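PDB 1UJC: phosphohistidine phosphatase sixA from Escherichia coli, which removes the phosphoryl group from phosphohistidine on the HPt domain of the ArcB sensor, acting in the multistep His-Asp phosphorelay. Local coordinates for residues H8-L13 with T24-D29; A16-R21 with F53-Q58. All blocks are in the same frame, centred on the assembly; numbering follows the deposited sequence.

Contact 1: H8-L13 with T24-D29. With WO4 (tungstate(VI)ion), chain C.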
loop_
_atom_site.group_PDB
_atom_site.type_symbol
_atom_site.label_atom_id
_atom_site.label_comp_id
_atom_site.label_asym_id
_atom_site.label_seq_id
_atom_site.Cartn_x
_atom_site.Cartn_y
_atom_site.Cartn_z
ATOM N N HIS A 8 -0.731 1.931 -6.124
ATOM C CA HIS A 8 -1.999 1.832 -6.826
ATOM C C HIS A 8 -1.771 1.144 -8.175
ATOM O O HIS A 8 -0.651 1.120 -8.686
ATOM C CB HIS A 8 -2.572 3.230 -7.043
ATOM C CG HIS A 8 -1.792 4.044 -8.023
ATOM N ND1 HIS A 8 -1.827 3.801 -9.378
ATOM C CD2 HIS A 8 -0.918 5.062 -7.845
ATOM C CE1 HIS A 8 -1.007 4.632 -9.994
ATOM N NE2 HIS A 8 -0.442 5.409 -9.085
ATOM N N GLY A 9 -2.838 0.589 -8.743
ATOM C CA GLY A 9 -2.730 -0.099 -10.018
ATOM C C GLY A 9 -2.645 0.831 -11.216
ATOM O O GLY A 9 -2.836 2.039 -11.090
ATOM N N ASP A 10 -2.346 0.255 -12.377
ATOM C CA ASP A 10 -2.232 0.992 -13.628
ATOM C C ASP A 10 -3.438 1.923 -13.790
ATOM O O ASP A 10 -4.585 1.503 -13.628
ATOM C CB ASP A 10 -2.159 0.001 -14.794
ATOM C CG ASP A 10 -1.870 0.675 -16.118
ATOM O OD1 ASP A 10 -0.767 1.233 -16.293
ATOM O OD2 ASP A 10 -2.753 0.647 -16.990
ATOM N N ALA A 11 -3.177 3.185 -14.115
ATOM C CA ALA A 11 -4.251 4.161 -14.247
ATOM C C ALA A 11 -4.254 4.933 -15.560
ATOM O O ALA A 11 -3.206 5.166 -16.160
ATOM C CB ALA A 11 -4.186 5.140 -13.082
ATOM N N ALA A 12 -5.444 5.341 -15.989
ATOM C CA ALA A 12 -5.594 6.103 -17.219
ATOM C C ALA A 12 -4.715 7.345 -17.144
ATOM O O ALA A 12 -4.625 7.994 -16.098
ATOM C CB ALA A 12 -7.047 6.499 -17.412
ATOM N N LEU A 13 -4.066 7.672 -18.255
ATOM C CA LEU A 13 -3.188 8.833 -18.304
ATOM C C LEU A 13 -3.936 10.158 -18.301
ATOM O O LEU A 13 -3.460 11.148 -17.735
ATOM C CB LEU A 13 -2.292 8.763 -19.542
ATOM C CG LEU A 13 -1.056 7.874 -19.402
ATOM C CD1 LEU A 13 -0.335 7.771 -20.732
ATOM C CD2 LEU A 13 -0.138 8.460 -18.332
ATOM N N THR A 24 -7.228 1.588 -14.810
ATOM C CA THR A 24 -7.496 0.993 -16.116
ATOM C C THR A 24 -7.966 -0.439 -15.861
ATOM O O THR A 24 -7.841 -0.956 -14.749
ATOM C CB THR A 24 -6.232 0.899 -16.983
ATOM O OG1 THR A 24 -5.341 -0.064 -16.404
ATOM C CG2 THR A 24 -5.531 2.252 -17.077
ATOM N N THR A 25 -8.495 -1.077 -16.898
ATOM C CA THR A 25 -8.957 -2.451 -16.798
ATOM C C THR A 25 -7.815 -3.340 -16.315
ATOM O O THR A 25 -7.999 -4.165 -15.422
ATOM C CB THR A 25 -9.452 -2.946 -18.167
ATOM O OG1 THR A 25 -10.620 -2.201 -18.534
ATOM C CG2 THR A 25 -9.783 -4.420 -18.123
ATOM N N ASN A 26 -6.639 -3.161 -16.908
ATOM C CA ASN A 26 -5.455 -3.934 -16.536
ATOM C C ASN A 26 -5.094 -3.621 -15.089
ATOM O O ASN A 26 -4.769 -4.521 -14.316
ATOM C CB ASN A 26 -4.283 -3.585 -17.466
ATOM C CG ASN A 26 -2.961 -4.174 -16.997
ATOM O OD1 ASN A 26 -2.759 -5.394 -17.014
ATOM N ND2 ASN A 26 -2.052 -3.302 -16.568
ATOM N N GLY A 27 -5.161 -2.341 -14.728
ATOM C CA GLY A 27 -4.853 -1.936 -13.368
ATOM C C GLY A 27 -5.761 -2.650 -12.387
ATOM O O GLY A 27 -5.340 -3.005 -11.284
ATOM N N CYS A 28 -7.016 -2.846 -12.782
ATOM C CA CYS A 28 -7.978 -3.550 -11.948
ATOM C C CYS A 28 -7.590 -5.023 -11.915
ATOM O O CYS A 28 -7.490 -5.625 -10.845
ATOM C CB CYS A 28 -9.398 -3.412 -12.517
ATOM S SG CYS A 28 -10.166 -1.788 -12.287
ATOM N N ASP A 29 -7.361 -5.593 -13.094
ATOM C CA ASP A 29 -6.994 -6.999 -13.198
ATOM C C ASP A 29 -5.785 -7.345 -12.338
ATOM O O ASP A 29 -5.827 -8.290 -11.549
ATOM C CB ASP A 29 -6.700 -7.379 -14.652
ATOM C CG ASP A 29 -7.892 -7.163 -15.573
ATOM O OD1 ASP A 29 -9.033 -7.487 -15.181
ATOM O OD2 ASP A 29 -7.677 -6.680 -16.703
HETATM W W WO4 C . 1.428 6.972 -9.553
HETATM O O1 WO4 C . 2.240 5.871 -8.490
HETATM O O2 WO4 C . 0.156 7.785 -8.700
HETATM O O3 WO4 C . 0.899 6.178 -10.994
HETATM O O4 WO4 C . 2.553 8.191 -10.043
#
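Asp10 and Thr24 meet through two torsions: Asp10 CG stands anti to its backbone N (chi1 -173°), and Thr24 OG1 sits between its own N and carbonyl carbon (chi1 68°). Thr24 is the N-cap of helix 25-40, and the loop that leaves strand 2-7, carrying the histidine of the RHG motif of the histidine phosphatase superfamily, docks on that cap. Thr24 OG1 donates to Asp10 OD2 at 2.7 Å, on the anti lone pair, away from the other carboxylate oxygen. The same OG1 accepts from Gly27 N at 2.8 Å, the capping bond, so one hydroxyl serves both helix start and loop. The carboxylate beside this N-terminal turn would probably be favoured by the helix dipole. The backbone bond from Thr24 N to Asp10 O (2.9 Å) doubles the link. Thr24 CG2 approaches the Ala11-Ala12 peptide, 3.3 Å from Ala12 N. The Asn26 side chain crosses that of Asp10 at about a right angle, its ND2 3.8 Å from Asp10 CB. The backbones close up at Gly27, whose CA lies 3.9 Å from Asp10 CA and makes a CA-H...O contact with Asp10 O. At the pocket end, His8 presents NE2 to the tungstate, 2.5 Å from the tungsten. The neighbouring His108 ring meets that of His8. His8 ND1 donates to Gly9 O at 2.7 Å, and this oxygen, only 5° out of the ring plane, fixes the ring's rotation.

Contact 2: A16-R21 with F53-Q58. With WO4 (tungstate(VI)ion), chain C.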
loop_
_atom_site.group_PDB
_atom_site.type_symbol
_atom_site.label_atom_id
_atom_site.label_comp_id
_atom_site.label_asym_id
_atom_site.label_seq_id
_atom_site.Cartn_x
_atom_site.Cartn_y
_atom_site.Cartn_z
ATOM N N ALA A 16 -9.893 14.671 -15.978
ATOM C CA ALA A 16 -10.108 16.091 -15.736
ATOM C C ALA A 16 -8.906 16.681 -14.995
ATOM O O ALA A 16 -8.533 17.832 -15.219
ATOM C CB ALA A 16 -11.382 16.292 -14.926
ATOM N N SER A 17 -8.305 15.879 -14.115
ATOM C CA SER A 17 -7.128 16.287 -13.338
ATOM C C SER A 17 -6.479 15.024 -12.764
ATOM O O SER A 17 -7.081 13.954 -12.789
ATOM C CB SER A 17 -7.523 17.238 -12.199
ATOM O OG SER A 17 -8.258 16.564 -11.195
ATOM N N ASP A 18 -5.264 15.143 -12.240
ATOM C CA ASP A 18 -4.562 13.973 -11.706
ATOM C C ASP A 18 -5.264 13.197 -10.590
ATOM O O ASP A 18 -5.438 11.986 -10.691
ATOM C CB ASP A 18 -3.162 14.354 -11.212
ATOM C CG ASP A 18 -2.360 13.136 -10.759
ATOM O OD1 ASP A 18 -1.867 12.386 -11.630
ATOM O OD2 ASP A 18 -2.236 12.921 -9.534
ATOM N N SER A 19 -5.659 13.888 -9.526
ATOM C CA SER A 19 -6.296 13.223 -8.393
ATOM C C SER A 19 -7.489 12.350 -8.769
ATOM O O SER A 19 -7.821 11.406 -8.050
ATOM C CB SER A 19 -6.740 14.250 -7.346
ATOM O OG SER A 19 -7.924 14.919 -7.748
ATOM N N VAL A 20 -8.129 12.653 -9.892
ATOM C CA VAL A 20 -9.305 11.891 -10.299
ATOM C C VAL A 20 -9.112 10.859 -11.412
ATOM O O VAL A 20 -10.088 10.307 -11.919
ATOM C CB VAL A 20 -10.455 12.847 -10.681
ATOM C CG1 VAL A 20 -10.921 13.600 -9.448
ATOM C CG2 VAL A 20 -9.987 13.831 -11.738
ATOM N N ARG A 21 -7.861 10.587 -11.779
ATOM C CA ARG A 21 -7.578 9.601 -12.826
ATOM C C ARG A 21 -8.040 8.237 -12.336
ATOM O O ARG A 21 -7.630 7.783 -11.270
ATOM C CB ARG A 21 -6.076 9.535 -13.116
ATOM C CG ARG A 21 -5.476 10.792 -13.717
ATOM C CD ARG A 21 -3.963 10.793 -13.528
ATOM N NE ARG A 21 -3.353 9.548 -13.984
ATOM C CZ ARG A 21 -2.207 9.067 -13.515
ATOM N NH1 ARG A 21 -1.549 9.729 -12.573
ATOM N NH2 ARG A 21 -1.721 7.923 -13.985
ATOM N N PHE A 53 -6.629 9.971 -3.390
ATOM C CA PHE A 53 -6.748 9.964 -4.846
ATOM C C PHE A 53 -7.506 8.753 -5.378
ATOM O O PHE A 53 -7.289 7.618 -4.939
ATOM C CB PHE A 53 -5.363 10.041 -5.495
ATOM C CG PHE A 53 -4.691 11.384 -5.343
ATOM C CD1 PHE A 53 -5.312 12.422 -4.646
ATOM C CD2 PHE A 53 -3.433 11.609 -5.889
ATOM C CE1 PHE A 53 -4.685 13.660 -4.495
ATOM C CE2 PHE A 53 -2.802 12.843 -5.744
ATOM C CZ PHE A 53 -3.426 13.868 -5.047
ATOM N N LEU A 54 -8.388 9.012 -6.338
ATOM C CA LEU A 54 -9.227 7.981 -6.932
ATOM C C LEU A 54 -8.529 6.682 -7.319
ATOM O O LEU A 54 -9.070 5.602 -7.082
ATOM C CB LEU A 54 -9.982 8.544 -8.146
ATOM C CG LEU A 54 -11.099 9.550 -7.828
ATOM C CD1 LEU A 54 -11.893 9.871 -9.081
ATOM C CD2 LEU A 54 -12.020 8.965 -6.781
ATOM N N ARG A 55 -7.338 6.767 -7.903
ATOM C CA ARG A 55 -6.643 5.546 -8.297
ATOM C C ARG A 55 -6.268 4.672 -7.102
ATOM O O ARG A 55 -6.231 3.445 -7.211
ATOM C CB ARG A 55 -5.408 5.871 -9.150
ATOM C CG ARG A 55 -4.436 6.889 -8.583
ATOM C CD ARG A 55 -3.441 7.266 -9.671
ATOM N NE ARG A 55 -2.383 8.186 -9.252
ATOM C CZ ARG A 55 -2.518 9.505 -9.115
ATOM N NH1 ARG A 55 -3.681 10.099 -9.352
ATOM N NH2 ARG A 55 -1.468 10.238 -8.769
ATOM N N ALA A 56 -6.009 5.293 -5.957
ATOM C CA ALA A 56 -5.660 4.534 -4.762
ATOM C C ALA A 56 -6.917 3.858 -4.206
ATOM O O ALA A 56 -6.933 2.653 -3.954
ATOM C CB ALA A 56 -5.042 5.456 -3.712
ATOM N N GLU A 57 -7.976 4.643 -4.037
ATOM C CA GLU A 57 -9.232 4.128 -3.517
ATOM C C GLU A 57 -9.801 3.009 -4.397
ATOM O O GLU A 57 -10.327 2.024 -3.887
ATOM C CB GLU A 57 -10.244 5.276 -3.382
ATOM C CG GLU A 57 -9.742 6.421 -2.508
ATOM C CD GLU A 57 -10.703 7.600 -2.441
ATOM O OE1 GLU A 57 -11.353 7.902 -3.467
ATOM O OE2 GLU A 57 -10.791 8.237 -1.370
ATOM N N GLN A 58 -9.687 3.153 -5.714
ATOM C CA GLN A 58 -10.206 2.139 -6.620
ATOM C C GLN A 58 -9.377 0.861 -6.510
ATOM O O GLN A 58 -9.908 -0.242 -6.602
ATOM C CB GLN A 58 -10.188 2.640 -8.060
ATOM C CG GLN A 58 -11.200 1.929 -8.935
ATOM C CD GLN A 58 -11.112 2.333 -10.388
ATOM O OE1 GLN A 58 -10.659 3.429 -10.715
ATOM N NE2 GLN A 58 -11.565 1.454 -11.271
HETATM W W WO4 C . 1.428 6.972 -9.553
HETATM O O1 WO4 C . 2.240 5.871 -8.490
HETATM O O2 WO4 C . 0.156 7.785 -8.700
HETATM O O3 WO4 C . 0.899 6.178 -10.994
HETATM O O4 WO4 C . 2.553 8.191 -10.043
HETATM O O HOH W 1 -6.372 9.186 -9.270
#
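Asp18 and Arg55 carry the charged part, a salt-bridge network completed by Arg21. Asp18 OD2 takes Arg55 NH2 at 2.9 Å on its syn side, with a weak second bond from Arg55 NH1; the carboxylate and guanidinium planes stand 75° apart. Asp18 OD1 receives Arg21 NH1 at 2.8 Å, so the two oxygens split between two arginines. Arg21 NH1 lies over the centre of the Arg55 guanidinium, 3.6 Å above its plane, a like-charge approach that the shared aspartate and the anion should ease. Arg55 is extended from CG to NE; tungstate O2 lies at the edge of its guanidinium, near the plane, and accepts from NE (2.6 Å) and NH2. Among backbone and water bonds, Leu54 N donates to Ser19 O at 3.0 Å, and one water accepts from Arg55 N and NH1 and also lies 2.7 Å from Arg21 O. Nonpolar contacts flank these: Ser19 CB makes a CH-pi contact over one face of Phe53, 3.8 Å from the ring centroid, and Leu54 CD1 lies 3.7 Å from Val20 CB. The loop between strand 2-7 and helix 25-40 thus folds over the N-terminal turn of helix 54-66, which follows strand 47-50.

How the contacts relate
Contacts 1 and 2 share one loop: 8-13 and 16-21 both lie between strand 2-7 and helix 25-40, and the four segments alternate along the chain. Their centres are 11 Å apart. The two halves of the loop are joined where Arg21 NE meets Ala12 O at 2.9 Å, a probable hydrogen bond. At the pocket the contacts converge on one tungstate: His8 NE2 packs 3.4 Å from Arg55 NE, and Arg7, His108 and Leu109 complete the site. Contact 1 thus anchors the start of the loop on helix 25-40, while contact 2 ties its later part to the helix that supplies Arg55.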